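Local coordinates for Myo-inositol-1-phosphate synthase-related protein (Thermotoga maritima MSB8, PDB 3CIN) that belongs to the family of myo-inositol-1-phosphate synthase-related proteins and binds nicotinamide-adenine-dinucleotide on a Rossmann-type domain, at residues L127-T132 against A178-Y182; F151-L157 against D202-L208; N213-G218 against E351-V355; A360-K364 against I374-Y380. One frame throughout, in Å; residues are numbered along the deposited sequence.

Contact 1 (L127-T132 against A178-Y182)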
loop_
_atom_site.group_PDB
_atom_site.type_symbol
_atom_site.label_atom_id
_atom_site.label_comp_id
_atom_site.label_asym_id
_atom_site.label_seq_id
_atom_site.Cartn_x
_atom_site.Cartn_y
_atom_site.Cartn_z
ATOM N N LEU A 127 19.645 -5.657 45.162
ATOM C CA LEU A 127 18.325 -5.707 44.533
ATOM C C LEU A 127 17.336 -6.560 45.315
ATOM O O LEU A 127 16.227 -6.107 45.588
ATOM C CB LEU A 127 18.415 -6.198 43.074
ATOM C CG LEU A 127 19.104 -5.197 42.136
ATOM C CD1 LEU A 127 19.318 -5.915 40.786
ATOM C CD2 LEU A 127 18.371 -3.840 41.977
ATOM N N VAL A 128 17.719 -7.763 45.687
ATOM C CA VAL A 128 16.836 -8.679 46.379
ATOM C C VAL A 128 16.367 -8.026 47.688
ATOM O O VAL A 128 15.185 -8.050 48.000
ATOM C CB VAL A 128 17.501 -10.061 46.611
ATOM C CG1 VAL A 128 16.707 -10.988 47.533
ATOM C CG2 VAL A 128 17.772 -10.773 45.267
ATOM N N LYS A 129 17.301 -7.478 48.471
ATOM C CA LYS A 129 16.895 -6.808 49.695
ATOM C C LYS A 129 15.894 -5.657 49.440
ATOM O O LYS A 129 14.868 -5.549 50.131
ATOM C CB LYS A 129 18.101 -6.201 50.433
ATOM C CG LYS A 129 17.689 -5.402 51.634
ATOM N N GLU A 130 16.185 -4.806 48.450
ATOM C CA GLU A 130 15.221 -3.733 48.088
ATOM C C GLU A 130 13.790 -4.267 47.666
ATOM O O GLU A 130 12.728 -3.774 48.098
ATOM C CB GLU A 130 15.800 -2.817 46.975
ATOM C CG GLU A 130 16.939 -1.914 47.430
ATOM C CD GLU A 130 17.742 -1.270 46.286
ATOM O OE1 GLU A 130 17.232 -1.093 45.175
ATOM O OE2 GLU A 130 18.903 -0.897 46.511
ATOM N N TRP A 131 13.793 -5.285 46.824
ATOM C CA TRP A 131 12.611 -5.855 46.329
ATOM C C TRP A 131 11.799 -6.522 47.434
ATOM O O TRP A 131 10.594 -6.489 47.395
ATOM C CB TRP A 131 12.941 -6.827 45.190
ATOM C CG TRP A 131 13.563 -6.163 43.987
ATOM C CD1 TRP A 131 13.757 -4.841 43.773
ATOM C CD2 TRP A 131 14.048 -6.826 42.797
ATOM N NE1 TRP A 131 14.351 -4.638 42.542
ATOM C CE2 TRP A 131 14.500 -5.839 41.913
ATOM C CE3 TRP A 131 14.118 -8.130 42.406
ATOM C CZ2 TRP A 131 15.055 -6.142 40.654
ATOM C CZ3 TRP A 131 14.672 -8.427 41.164
ATOM C CH2 TRP A 131 15.147 -7.476 40.330
ATOM N N THR A 132 12.455 -7.115 48.433
ATOM C CA THR A 132 11.737 -7.715 49.536
ATOM C C THR A 132 10.923 -6.691 50.288
ATOM O O THR A 132 9.841 -7.043 50.772
ATOM C CB THR A 132 12.659 -8.499 50.465
ATOM O OG1 THR A 132 13.552 -7.582 51.126
ATOM C CG2 THR A 132 13.422 -9.546 49.663
ATOM N N ALA A 178 18.413 -12.234 39.747
ATOM C CA ALA A 178 17.905 -11.592 40.956
ATOM C C ALA A 178 16.426 -11.925 41.267
ATOM O O ALA A 178 16.072 -12.152 42.434
ATOM C CB ALA A 178 18.099 -10.072 40.888
ATOM N N ALA A 179 15.587 -11.993 40.236
ATOM C CA ALA A 179 14.176 -12.310 40.395
ATOM C C ALA A 179 13.999 -13.706 40.981
ATOM O O ALA A 179 13.091 -13.905 41.809
ATOM C CB ALA A 179 13.366 -12.105 39.089
ATOM N N ALA A 180 14.834 -14.679 40.574
ATOM C CA ALA A 180 14.738 -16.041 41.110
ATOM C C ALA A 180 15.139 -16.017 42.571
ATOM O O ALA A 180 14.502 -16.663 43.407
ATOM C CB ALA A 180 15.634 -17.022 40.359
ATOM N N LEU A 181 16.211 -15.282 42.898
ATOM C CA LEU A 181 16.666 -15.248 44.303
ATOM C C LEU A 181 15.596 -14.579 45.164
ATOM O O LEU A 181 15.283 -15.059 46.281
ATOM C CB LEU A 181 18.023 -14.555 44.455
ATOM C CG LEU A 181 19.239 -15.438 44.157
ATOM C CD1 LEU A 181 19.232 -16.116 42.853
ATOM C CD2 LEU A 181 20.532 -14.648 44.282
ATOM N N TYR A 182 15.023 -13.508 44.636
ATOM C CA TYR A 182 13.928 -12.802 45.295
ATOM C C TYR A 182 12.718 -13.706 45.491
ATOM O O TYR A 182 12.143 -13.795 46.595
ATOM C CB TYR A 182 13.577 -11.552 44.514
ATOM C CG TYR A 182 12.232 -10.964 44.928
ATOM C CD1 TYR A 182 12.055 -10.334 46.171
ATOM C CD2 TYR A 182 11.114 -11.067 44.101
ATOM C CE1 TYR A 182 10.855 -9.827 46.540
ATOM C CE2 TYR A 182 9.890 -10.525 44.471
ATOM C CZ TYR A 182 9.756 -9.918 45.692
ATOM O OH TYR A 182 8.522 -9.398 46.084
#
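Trp131 and Tyr182 are the two large bumps of this helix pair, and each fits a hollow on the opposite helix. The indole of Trp131 reaches over the start of 178-182, where two alanines leave room for it. Its CZ3 lies 3.8 Å from Ala178 CB, and the backbone N of Ala179 meets the ring edge in its plane. Alanine suits both places because a methyl group lets the broad indole come close to the helix backbone.

Tyr182 answers from the other helix. Its CG stands anti to the backbone N (chi1 165°), which brings the ring against the backbone of Trp131, with Tyr182 CE1 3.5 Å from Trp131 O. There Trp131 CB sits over one face in a CH-pi contact, 4.1 Å from the Tyr182 ring centroid. The phenol oxygen is not left bare in this buried setting, since Tyr182 OH bonds to Pro136 O.

Beside the aromatic pair Val128 makes a smaller knob. Its CG2 points into the groove between Ala178 and Leu181, 3.6 Å from Ala178 O and 3.9 Å from Leu181 CB; a beta-branched residue is compact enough for this narrow place. The helix axes approach to 9.3 Å and cross at -52°, without any hydrogen bond between the segments. Ile139 of strand 138-141 touches Trp131, Ala179 and Tyr182, so the pair packs as neighbouring helices against the parallel sheet of a Rossmann-type alpha/beta domain.

Contact 2 (F151-L157 against D202-L208)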
loop_
_atom_site.group_PDB
_atom_site.type_symbol
_atom_site.label_atom_id
_atom_site.label_comp_id
_atom_site.label_asym_id
_atom_site.label_seq_id
_atom_site.Cartn_x
_atom_site.Cartn_y
_atom_site.Cartn_z
ATOM N N PHE A 151 22.812 -18.778 27.815
ATOM C CA PHE A 151 23.647 -19.745 28.528
ATOM C C PHE A 151 23.353 -21.198 28.171
ATOM O O PHE A 151 24.261 -21.978 27.953
ATOM C CB PHE A 151 23.572 -19.544 30.040
ATOM C CG PHE A 151 24.198 -18.271 30.480
ATOM C CD1 PHE A 151 25.548 -18.185 30.650
ATOM C CD2 PHE A 151 23.457 -17.126 30.567
ATOM C CE1 PHE A 151 26.136 -16.997 31.005
ATOM C CE2 PHE A 151 24.052 -15.954 30.958
ATOM C CZ PHE A 151 25.385 -15.888 31.151
ATOM N N GLY A 152 22.094 -21.587 28.180
ATOM C CA GLY A 152 21.741 -22.964 27.908
ATOM C C GLY A 152 21.880 -23.878 29.116
ATOM O O GLY A 152 20.974 -24.663 29.401
ATOM N N ASN A 153 23.026 -23.796 29.802
ATOM C CA ASN A 153 23.287 -24.546 31.010
ATOM C C ASN A 153 23.300 -23.581 32.169
ATOM O O ASN A 153 24.028 -22.604 32.149
ATOM C CB ASN A 153 24.649 -25.231 30.953
ATOM C CG ASN A 153 24.644 -26.393 30.010
ATOM O OD1 ASN A 153 23.671 -27.151 29.995
ATOM N ND2 ASN A 153 25.670 -26.497 29.150
ATOM N N LYS A 154 22.505 -23.887 33.187
ATOM C CA LYS A 154 22.452 -23.082 34.397
ATOM C C LYS A 154 23.840 -22.859 35.027
ATOM O O LYS A 154 24.124 -21.760 35.507
ATOM C CB LYS A 154 21.569 -23.795 35.425
ATOM C CG LYS A 154 21.360 -22.968 36.642
ATOM C CD LYS A 154 20.153 -23.418 37.398
ATOM C CE LYS A 154 20.201 -24.853 37.791
ATOM N NZ LYS A 154 21.027 -25.022 39.001
ATOM N N GLU A 155 24.698 -23.876 35.007
ATOM C CA GLU A 155 26.019 -23.788 35.638
ATOM C C GLU A 155 26.818 -22.604 35.089
ATOM O O GLU A 155 27.503 -21.887 35.818
ATOM C CB GLU A 155 26.801 -25.116 35.453
ATOM C CG GLU A 155 28.191 -25.077 36.036
ATOM C CD GLU A 155 28.931 -26.388 35.959
ATOM O OE1 GLU A 155 28.443 -27.346 35.309
ATOM O OE2 GLU A 155 30.024 -26.445 36.571
ATOM N N ASP A 156 26.691 -22.357 33.787
ATOM C CA ASP A 156 27.396 -21.231 33.173
ATOM C C ASP A 156 26.836 -19.858 33.611
ATOM O O ASP A 156 27.596 -18.896 33.803
ATOM C CB ASP A 156 27.325 -21.360 31.647
ATOM C CG ASP A 156 28.194 -22.491 31.103
ATOM O OD1 ASP A 156 29.205 -22.891 31.745
ATOM O OD2 ASP A 156 27.865 -22.946 29.979
ATOM N N LEU A 157 25.524 -19.774 33.809
ATOM C CA LEU A 157 24.898 -18.566 34.359
ATOM C C LEU A 157 25.421 -18.349 35.772
ATOM O O LEU A 157 25.825 -17.258 36.124
ATOM C CB LEU A 157 23.404 -18.737 34.368
ATOM C CG LEU A 157 22.594 -17.687 35.072
ATOM C CD1 LEU A 157 22.822 -16.256 34.507
ATOM C CD2 LEU A 157 21.115 -18.132 35.047
ATOM N N ASP A 202 15.725 -19.627 27.385
ATOM C CA ASP A 202 17.059 -20.072 27.829
ATOM C C ASP A 202 16.827 -21.089 28.923
ATOM O O ASP A 202 16.360 -20.760 29.976
ATOM C CB ASP A 202 17.875 -18.907 28.355
ATOM C CG ASP A 202 19.379 -19.286 28.715
ATOM O OD1 ASP A 202 19.702 -20.497 28.861
ATOM O OD2 ASP A 202 20.199 -18.323 28.874
ATOM N N PRO A 203 17.058 -22.358 28.614
ATOM C CA PRO A 203 16.836 -23.375 29.625
ATOM C C PRO A 203 17.561 -23.140 30.946
ATOM O O PRO A 203 17.100 -23.609 32.007
ATOM C CB PRO A 203 17.343 -24.635 28.953
ATOM C CG PRO A 203 17.091 -24.389 27.516
ATOM C CD PRO A 203 17.427 -22.942 27.317
ATOM N N ALA A 204 18.666 -22.386 30.936
ATOM C CA ALA A 204 19.344 -22.065 32.199
ATOM C C ALA A 204 18.414 -21.312 33.128
ATOM O O ALA A 204 18.375 -21.585 34.338
ATOM C CB ALA A 204 20.556 -21.249 31.949
ATOM N N PHE A 205 17.670 -20.363 32.585
ATOM C CA PHE A 205 16.794 -19.521 33.379
ATOM C C PHE A 205 15.485 -20.254 33.713
ATOM O O PHE A 205 14.894 -20.040 34.781
ATOM C CB PHE A 205 16.541 -18.182 32.702
ATOM C CG PHE A 205 17.682 -17.219 32.835
ATOM C CD1 PHE A 205 17.792 -16.398 33.943
ATOM C CD2 PHE A 205 18.650 -17.077 31.817
ATOM C CE1 PHE A 205 18.792 -15.490 33.992
ATOM C CE2 PHE A 205 19.629 -16.135 31.901
ATOM C CZ PHE A 205 19.737 -15.404 33.000
ATOM N N VAL A 206 15.001 -21.098 32.798
ATOM C CA VAL A 206 13.759 -21.847 33.058
ATOM C C VAL A 206 14.017 -22.802 34.246
ATOM O O VAL A 206 13.200 -22.886 35.166
ATOM C CB VAL A 206 13.225 -22.600 31.840
ATOM C CG1 VAL A 206 11.987 -23.406 32.178
ATOM C CG2 VAL A 206 12.919 -21.578 30.727
ATOM N N GLU A 207 15.162 -23.458 34.241
ATOM C CA GLU A 207 15.523 -24.337 35.363
ATOM C C GLU A 207 15.738 -23.577 36.675
ATOM O O GLU A 207 15.260 -24.005 37.730
ATOM C CB GLU A 207 16.800 -25.118 35.077
ATOM C CG GLU A 207 17.119 -26.112 36.185
ATOM C CD GLU A 207 18.218 -27.084 35.786
ATOM O OE1 GLU A 207 18.981 -26.770 34.835
ATOM O OE2 GLU A 207 18.304 -28.166 36.415
ATOM N N LEU A 208 16.480 -22.477 36.630
ATOM C CA LEU A 208 16.683 -21.656 37.811
ATOM C C LEU A 208 15.317 -21.212 38.331
ATOM O O LEU A 208 15.077 -21.234 39.531
ATOM C CB LEU A 208 17.533 -20.432 37.442
ATOM C CG LEU A 208 17.941 -19.478 38.575
ATOM C CD1 LEU A 208 18.998 -20.027 39.446
ATOM C CD2 LEU A 208 18.401 -18.067 38.058
HETATM O O HOH W 1 20.383 -26.042 32.977
#
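Asp202 OD1 is gripped by two backbone amides, Gly152 N at 2.7 Å across the contact and Ala204 N at 3.0 Å within its own segment, which reach it from opposite faces of the carboxylate plane. The bond from Ala204 N makes Asp202 the N-cap of helix 203-211, in the alpha/beta domain that carries the parallel sheet. The other carboxylate oxygen is used as well: Phe151 N gives Asp202 OD2 a nearly straight bond of 2.9 Å (171° at the hydrogen), arriving from above the carboxylate plane. Three N-H groups thus fix the rotation of the buried carboxylate and probably favour its charged form. Aspartate suits the place because its short chain, with CG anti to the backbone N (chi1 -174°), lets one carboxylate cap its helix and still hold the turn at Phe151 and Gly152. Glycine fits at 152, where the positive phi would press a side chain against the preceding carbonyl.

Beyond the cap the two helix starts come very close. The CA atoms of Lys154 and Ala204 are 3.9 Å apart, and the small methyl of Ala204 suits this approach, its CB 3.5 Å from Lys154 N. Deeper in, Leu157 lays CD2 over the centre of the Phe205 ring, a CH-pi contact 3.7 Å from the centroid. At the outer side a water accepts from Lys154 N at 3.0 Å. Here too Lys154 bends across Glu207, the aliphatic CE resting 3.6 Å from Glu207 CD.

Contact 3 (N213-G218 against E351-V355)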
loop_
_atom_site.group_PDB
_atom_site.type_symbol
_atom_site.label_atom_id
_atom_site.label_comp_id
_atom_site.label_asym_id
_atom_site.label_seq_id
_atom_site.Cartn_x
_atom_site.Cartn_y
_atom_site.Cartn_z
ATOM N N ASN A 213 10.834 -20.927 42.717
ATOM C CA ASN A 213 9.470 -20.420 42.856
ATOM C C ASN A 213 9.203 -19.181 42.008
ATOM O O ASN A 213 8.517 -18.249 42.431
ATOM C CB ASN A 213 9.118 -20.228 44.307
ATOM C CG ASN A 213 9.050 -21.539 45.034
ATOM O OD1 ASN A 213 8.968 -22.598 44.398
ATOM N ND2 ASN A 213 9.079 -21.486 46.364
ATOM N N LEU A 214 9.764 -19.189 40.807
ATOM C CA LEU A 214 9.563 -18.118 39.868
ATOM C C LEU A 214 8.826 -18.546 38.601
ATOM O O LEU A 214 9.167 -19.556 37.978
ATOM C CB LEU A 214 10.912 -17.460 39.504
ATOM C CG LEU A 214 10.850 -16.246 38.565
ATOM C CD1 LEU A 214 10.358 -14.987 39.252
ATOM C CD2 LEU A 214 12.228 -15.991 37.921
ATOM N N VAL A 215 7.791 -17.782 38.268
ATOM C CA VAL A 215 7.063 -17.920 36.995
ATOM C C VAL A 215 7.702 -16.953 36.004
ATOM O O VAL A 215 7.942 -15.781 36.300
ATOM C CB VAL A 215 5.559 -17.534 37.141
ATOM C CG1 VAL A 215 4.811 -17.807 35.828
ATOM C CG2 VAL A 215 4.911 -18.286 38.252
ATOM N N VAL A 216 7.918 -17.425 34.787
ATOM C CA VAL A 216 8.510 -16.615 33.772
ATOM C C VAL A 216 7.578 -16.581 32.567
ATOM O O VAL A 216 7.154 -17.631 32.103
ATOM C CB VAL A 216 9.884 -17.164 33.354
ATOM C CG1 VAL A 216 10.403 -16.424 32.152
ATOM C CG2 VAL A 216 10.902 -16.988 34.509
ATOM N N PHE A 217 7.251 -15.374 32.108
ATOM C CA PHE A 217 6.641 -15.219 30.766
ATOM C C PHE A 217 7.696 -14.586 29.863
ATOM O O PHE A 217 8.383 -13.597 30.226
ATOM C CB PHE A 217 5.406 -14.332 30.765
ATOM C CG PHE A 217 4.232 -14.821 31.656
ATOM C CD1 PHE A 217 4.010 -16.161 31.952
ATOM C CD2 PHE A 217 3.329 -13.859 32.136
ATOM C CE1 PHE A 217 2.875 -16.536 32.715
ATOM C CE2 PHE A 217 2.242 -14.219 32.863
ATOM C CZ PHE A 217 2.026 -15.540 33.205
ATOM N N GLY A 218 7.765 -15.082 28.644
ATOM C CA GLY A 218 8.696 -14.492 27.671
ATOM C C GLY A 218 8.670 -15.302 26.393
ATOM O O GLY A 218 8.002 -16.333 26.349
ATOM N N GLU A 351 2.643 -22.306 39.202
ATOM C CA GLU A 351 3.085 -22.855 37.911
ATOM C C GLU A 351 4.473 -22.267 37.581
ATOM O O GLU A 351 4.620 -21.456 36.651
ATOM C CB GLU A 351 2.097 -22.505 36.778
ATOM C CG GLU A 351 0.709 -23.117 36.934
ATOM C CD GLU A 351 -0.081 -23.115 35.615
ATOM O OE1 GLU A 351 0.494 -22.729 34.565
ATOM O OE2 GLU A 351 -1.274 -23.534 35.634
ATOM N N PHE A 352 5.491 -22.709 38.309
ATOM C CA PHE A 352 6.828 -22.182 38.157
ATOM C C PHE A 352 7.534 -22.746 36.926
ATOM O O PHE A 352 7.248 -23.854 36.471
ATOM C CB PHE A 352 7.620 -22.380 39.432
ATOM C CG PHE A 352 6.905 -21.899 40.669
ATOM C CD1 PHE A 352 6.454 -20.578 40.770
ATOM C CD2 PHE A 352 6.685 -22.753 41.721
ATOM C CE1 PHE A 352 5.813 -20.144 41.926
ATOM C CE2 PHE A 352 6.048 -22.323 42.879
ATOM C CZ PHE A 352 5.607 -21.032 42.976
ATOM N N GLY A 353 8.506 -22.001 36.440
ATOM C CA GLY A 353 9.135 -22.262 35.143
ATOM C C GLY A 353 8.515 -21.320 34.155
ATOM O O GLY A 353 8.158 -20.205 34.502
ATOM N N THR A 354 8.330 -21.749 32.928
ATOM C CA THR A 354 7.668 -20.813 31.958
ATOM C C THR A 354 6.318 -21.384 31.549
ATOM O O THR A 354 6.072 -22.590 31.715
ATOM C CB THR A 354 8.561 -20.412 30.762
ATOM O OG1 THR A 354 8.039 -19.213 30.167
ATOM C CG2 THR A 354 8.694 -21.468 29.739
ATOM N N VAL A 355 5.407 -20.529 31.118
ATOM C CA VAL A 355 4.020 -20.950 30.850
ATOM C C VAL A 355 3.701 -20.721 29.339
ATOM O O VAL A 355 3.250 -19.671 28.933
ATOM C CB VAL A 355 3.038 -20.163 31.766
ATOM C CG1 VAL A 355 1.593 -20.604 31.560
ATOM C CG2 VAL A 355 3.465 -20.315 33.259
#
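Val215 and Val216 pair in parallel with Gly353 and Thr354, adding a short last strand to the sheet of the Rossmann-type domain. Gly353 N bonds to Leu214 O at 3.0 Å, and Gly353 O accepts from Val216 N at 2.8 Å. With its positive phi, Gly353 takes a backbone shape in which a side chain would meet the carbonyl before it.

The buried part lies on the face of Val215, covered by helix 328-348. There Val215 CG1 meets Val355 CG2 at 3.8 Å, and Phe217 brings its ring edge to Val355 CB, also at 3.8 Å. Mainly apolar carbons fill this layer, with Glu351 O against the methyls of Val215. The other end is partly open to solvent, yet closely packed: Phe352 lies flat against Asn213, whose CA is 3.5 Å from the ring centroid, over the centre.

Where the strands part, Thr354 appears to take the place of a backbone donor. Its OG1, anti to the backbone N (chi1 -161°), gives Val216 O a 2.7 Å bond from above the carbonyl plane and is bonded also to Asn359 ND2. A side-chain hydroxyl therefore extends the pairing beyond the strand's own amides and ties it to helix 356-362.

Contact 4 (A360-K364 against I374-Y380)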
loop_
_atom_site.group_PDB
_atom_site.type_symbol
_atom_site.label_atom_id
_atom_site.label_comp_id
_atom_site.label_asym_id
_atom_site.label_seq_id
_atom_site.Cartn_x
_atom_site.Cartn_y
_atom_site.Cartn_z
ATOM N N ALA A 360 2.543 -18.199 24.175
ATOM C CA ALA A 360 2.165 -18.385 22.763
ATOM C C ALA A 360 1.301 -17.265 22.172
ATOM O O ALA A 360 1.343 -17.014 20.949
ATOM C CB ALA A 360 1.489 -19.713 22.594
ATOM N N PHE A 361 0.473 -16.643 23.001
ATOM C CA PHE A 361 -0.357 -15.575 22.553
ATOM C C PHE A 361 0.347 -14.228 22.662
ATOM O O PHE A 361 0.290 -13.412 21.776
ATOM C CB PHE A 361 -1.684 -15.468 23.328
ATOM C CG PHE A 361 -2.565 -14.339 22.812
ATOM C CD1 PHE A 361 -3.145 -14.423 21.540
ATOM C CD2 PHE A 361 -2.727 -13.165 23.511
ATOM C CE1 PHE A 361 -3.876 -13.337 21.015
ATOM C CE2 PHE A 361 -3.496 -12.084 22.981
ATOM C CZ PHE A 361 -4.060 -12.198 21.740
ATOM N N TYR A 362 0.994 -13.975 23.795
ATOM C CA TYR A 362 1.515 -12.647 24.072
ATOM C C TYR A 362 2.930 -12.289 23.569
ATOM O O TYR A 362 3.332 -11.115 23.577
ATOM C CB TYR A 362 1.418 -12.382 25.591
ATOM C CG TYR A 362 0.014 -12.223 26.088
ATOM C CD1 TYR A 362 -0.644 -10.995 26.020
ATOM C CD2 TYR A 362 -0.662 -13.252 26.618
ATOM C CE1 TYR A 362 -1.932 -10.851 26.509
ATOM C CE2 TYR A 362 -1.953 -13.121 27.089
ATOM C CZ TYR A 362 -2.606 -11.928 27.016
ATOM O OH TYR A 362 -3.898 -11.854 27.492
ATOM N N MET A 363 3.666 -13.303 23.138
ATOM C CA MET A 363 5.092 -13.167 22.879
ATOM C C MET A 363 5.373 -13.610 21.485
ATOM O O MET A 363 4.793 -14.597 20.999
ATOM C CB MET A 363 5.897 -14.037 23.834
ATOM C CG MET A 363 5.725 -13.750 25.283
ATOM S SD MET A 363 6.473 -12.193 25.741
ATOM C CE MET A 363 5.935 -11.906 27.442
ATOM N N LYS A 364 6.286 -12.888 20.827
ATOM C CA LYS A 364 6.662 -13.359 19.526
ATOM C C LYS A 364 7.758 -14.378 19.477
ATOM O O LYS A 364 7.907 -14.984 18.452
ATOM C CB LYS A 364 6.853 -12.276 18.504
ATOM C CG LYS A 364 7.711 -11.143 18.853
ATOM C CD LYS A 364 7.788 -10.230 17.647
ATOM C CE LYS A 364 8.735 -9.095 17.833
ATOM N NZ LYS A 364 8.077 -7.939 18.500
ATOM N N ILE A 374 2.668 -20.682 17.046
ATOM C CA ILE A 374 1.477 -21.279 16.409
ATOM C C ILE A 374 0.611 -20.100 15.915
ATOM O O ILE A 374 0.807 -18.978 16.361
ATOM C CB ILE A 374 0.689 -22.192 17.361
ATOM C CG1 ILE A 374 0.302 -21.465 18.656
ATOM C CG2 ILE A 374 1.522 -23.443 17.667
ATOM C CD1 ILE A 374 -0.637 -22.253 19.531
ATOM N N PRO A 375 -0.354 -20.359 14.999
ATOM C CA PRO A 375 -1.295 -19.291 14.683
ATOM C C PRO A 375 -1.901 -18.654 15.934
ATOM O O PRO A 375 -2.341 -19.334 16.823
ATOM C CB PRO A 375 -2.360 -19.996 13.859
ATOM C CG PRO A 375 -1.555 -21.005 13.142
ATOM C CD PRO A 375 -0.660 -21.551 14.210
ATOM N N ARG A 376 -1.905 -17.331 15.963
ATOM C CA ARG A 376 -2.247 -16.632 17.186
ATOM C C ARG A 376 -3.719 -16.733 17.606
ATOM O O ARG A 376 -4.017 -16.606 18.792
ATOM C CB ARG A 376 -1.793 -15.176 17.113
ATOM C CG ARG A 376 -1.086 -14.739 18.376
ATOM C CD ARG A 376 -0.133 -13.487 18.159
ATOM N NE ARG A 376 1.188 -13.806 17.636
ATOM C CZ ARG A 376 2.196 -14.270 18.365
ATOM N NH1 ARG A 376 2.036 -14.460 19.654
ATOM N NH2 ARG A 376 3.364 -14.544 17.799
ATOM N N ILE A 377 -4.634 -17.018 16.679
ATOM C CA ILE A 377 -6.029 -17.289 17.052
ATOM C C ILE A 377 -6.138 -18.580 17.841
ATOM O O ILE A 377 -6.909 -18.691 18.810
ATOM C CB ILE A 377 -6.985 -17.224 15.783
ATOM C CG1 ILE A 377 -7.017 -15.767 15.254
ATOM C CG2 ILE A 377 -8.449 -17.566 16.156
ATOM C CD1 ILE A 377 -7.393 -15.541 13.774
ATOM N N ILE A 378 -5.377 -19.601 17.424
ATOM C CA ILE A 378 -5.296 -20.846 18.190
ATOM C C ILE A 378 -4.656 -20.604 19.573
ATOM O O ILE A 378 -5.191 -21.048 20.605
ATOM C CB ILE A 378 -4.553 -21.912 17.388
ATOM C CG1 ILE A 378 -5.295 -22.194 16.079
ATOM C CG2 ILE A 378 -4.408 -23.202 18.188
ATOM C CD1 ILE A 378 -4.508 -23.194 15.174
ATOM N N ALA A 379 -3.546 -19.872 19.593
ATOM C CA ALA A 379 -2.920 -19.481 20.852
ATOM C C ALA A 379 -3.905 -18.736 21.759
ATOM O O ALA A 379 -3.951 -19.001 22.955
ATOM C CB ALA A 379 -1.697 -18.661 20.652
ATOM N N TYR A 380 -4.672 -17.821 21.196
ATOM C CA TYR A 380 -5.672 -17.067 21.961
ATOM C C TYR A 380 -6.684 -17.966 22.620
ATOM O O TYR A 380 -6.977 -17.847 23.827
ATOM C CB TYR A 380 -6.359 -16.057 21.018
ATOM C CG TYR A 380 -7.435 -15.238 21.696
ATOM C CD1 TYR A 380 -7.105 -14.190 22.548
ATOM C CD2 TYR A 380 -8.763 -15.522 21.471
ATOM C CE1 TYR A 380 -8.114 -13.444 23.173
ATOM C CE2 TYR A 380 -9.744 -14.793 22.038
ATOM C CZ TYR A 380 -9.429 -13.751 22.896
ATOM O OH TYR A 380 -10.477 -13.062 23.498
HETATM O O HOH W 2 2.687 -18.324 18.992
#
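Arg376 NH1 donates to two backbone oxygens across the contact, Phe361 O at 2.9 Å and Met363 O at 3.1 Å. Both oxygens lie near the guanidinium edge, but the nitrogen stands above each carbonyl plane. The chain bends at chi3 (-83°) to bring NH1 to the end of helix 356-362, whose C-terminal carbonyls would probably favour a positive group. Arginine suits this place, since its long arm can serve several acceptors; NH2 adds a weak bond to Asn373 OD1. A water bridges the same segments, probably donating to Ala360 O and accepting from Ile374 N at 3.1 Å.

The segments end helix 356-362 and start helix 376-386, and the loop joining them supplies Pro366, Pro368 and Glu371 to the magnesium site. On the way into that loop, the Lys364 side chain comes to about 4 Å from the bound nicotinamide-adenine-dinucleotide; in one of its two conformers NZ bonds to Gly221 O.

Farther out the contact turns apolar. Ala379 CB lies 3.9 Å from Ala360 CB, two small groups that let the helices come close. Phe361 runs alongside Tyr380, with Phe361 CD1 3.6 Å from Tyr380 CB and the ring planes 56° apart. Tyr380 also packs on Gln238 of the second subunit.

Overall arrangement
Contacts 1, 2 and 3 form a continuous body along the part of the parallel sheet that runs from strand 14-19 to strand 353-354. Ala180 CB of contact 1 touches Leu208 CD2 of contact 2 at 3.7 Å, and Val206 CG1 of contact 2 rests on Thr354 N of contact 3 at 4.1 Å. Contact 3 leads on to contact 4, where Met363 CG lies 3.5 Å from Gly218 C. Contacts 1 and 4 do not touch; their centres are 31 Å apart, on opposite sides of the chain's centre. The bound nicotinamide-adenine-dinucleotide lies about 8 Å from the Leu127 side chain of contact 1 but about 4 Å from that of Lys364 of contact 4. Magnesium is about 8 Å from the Thr354 side chain.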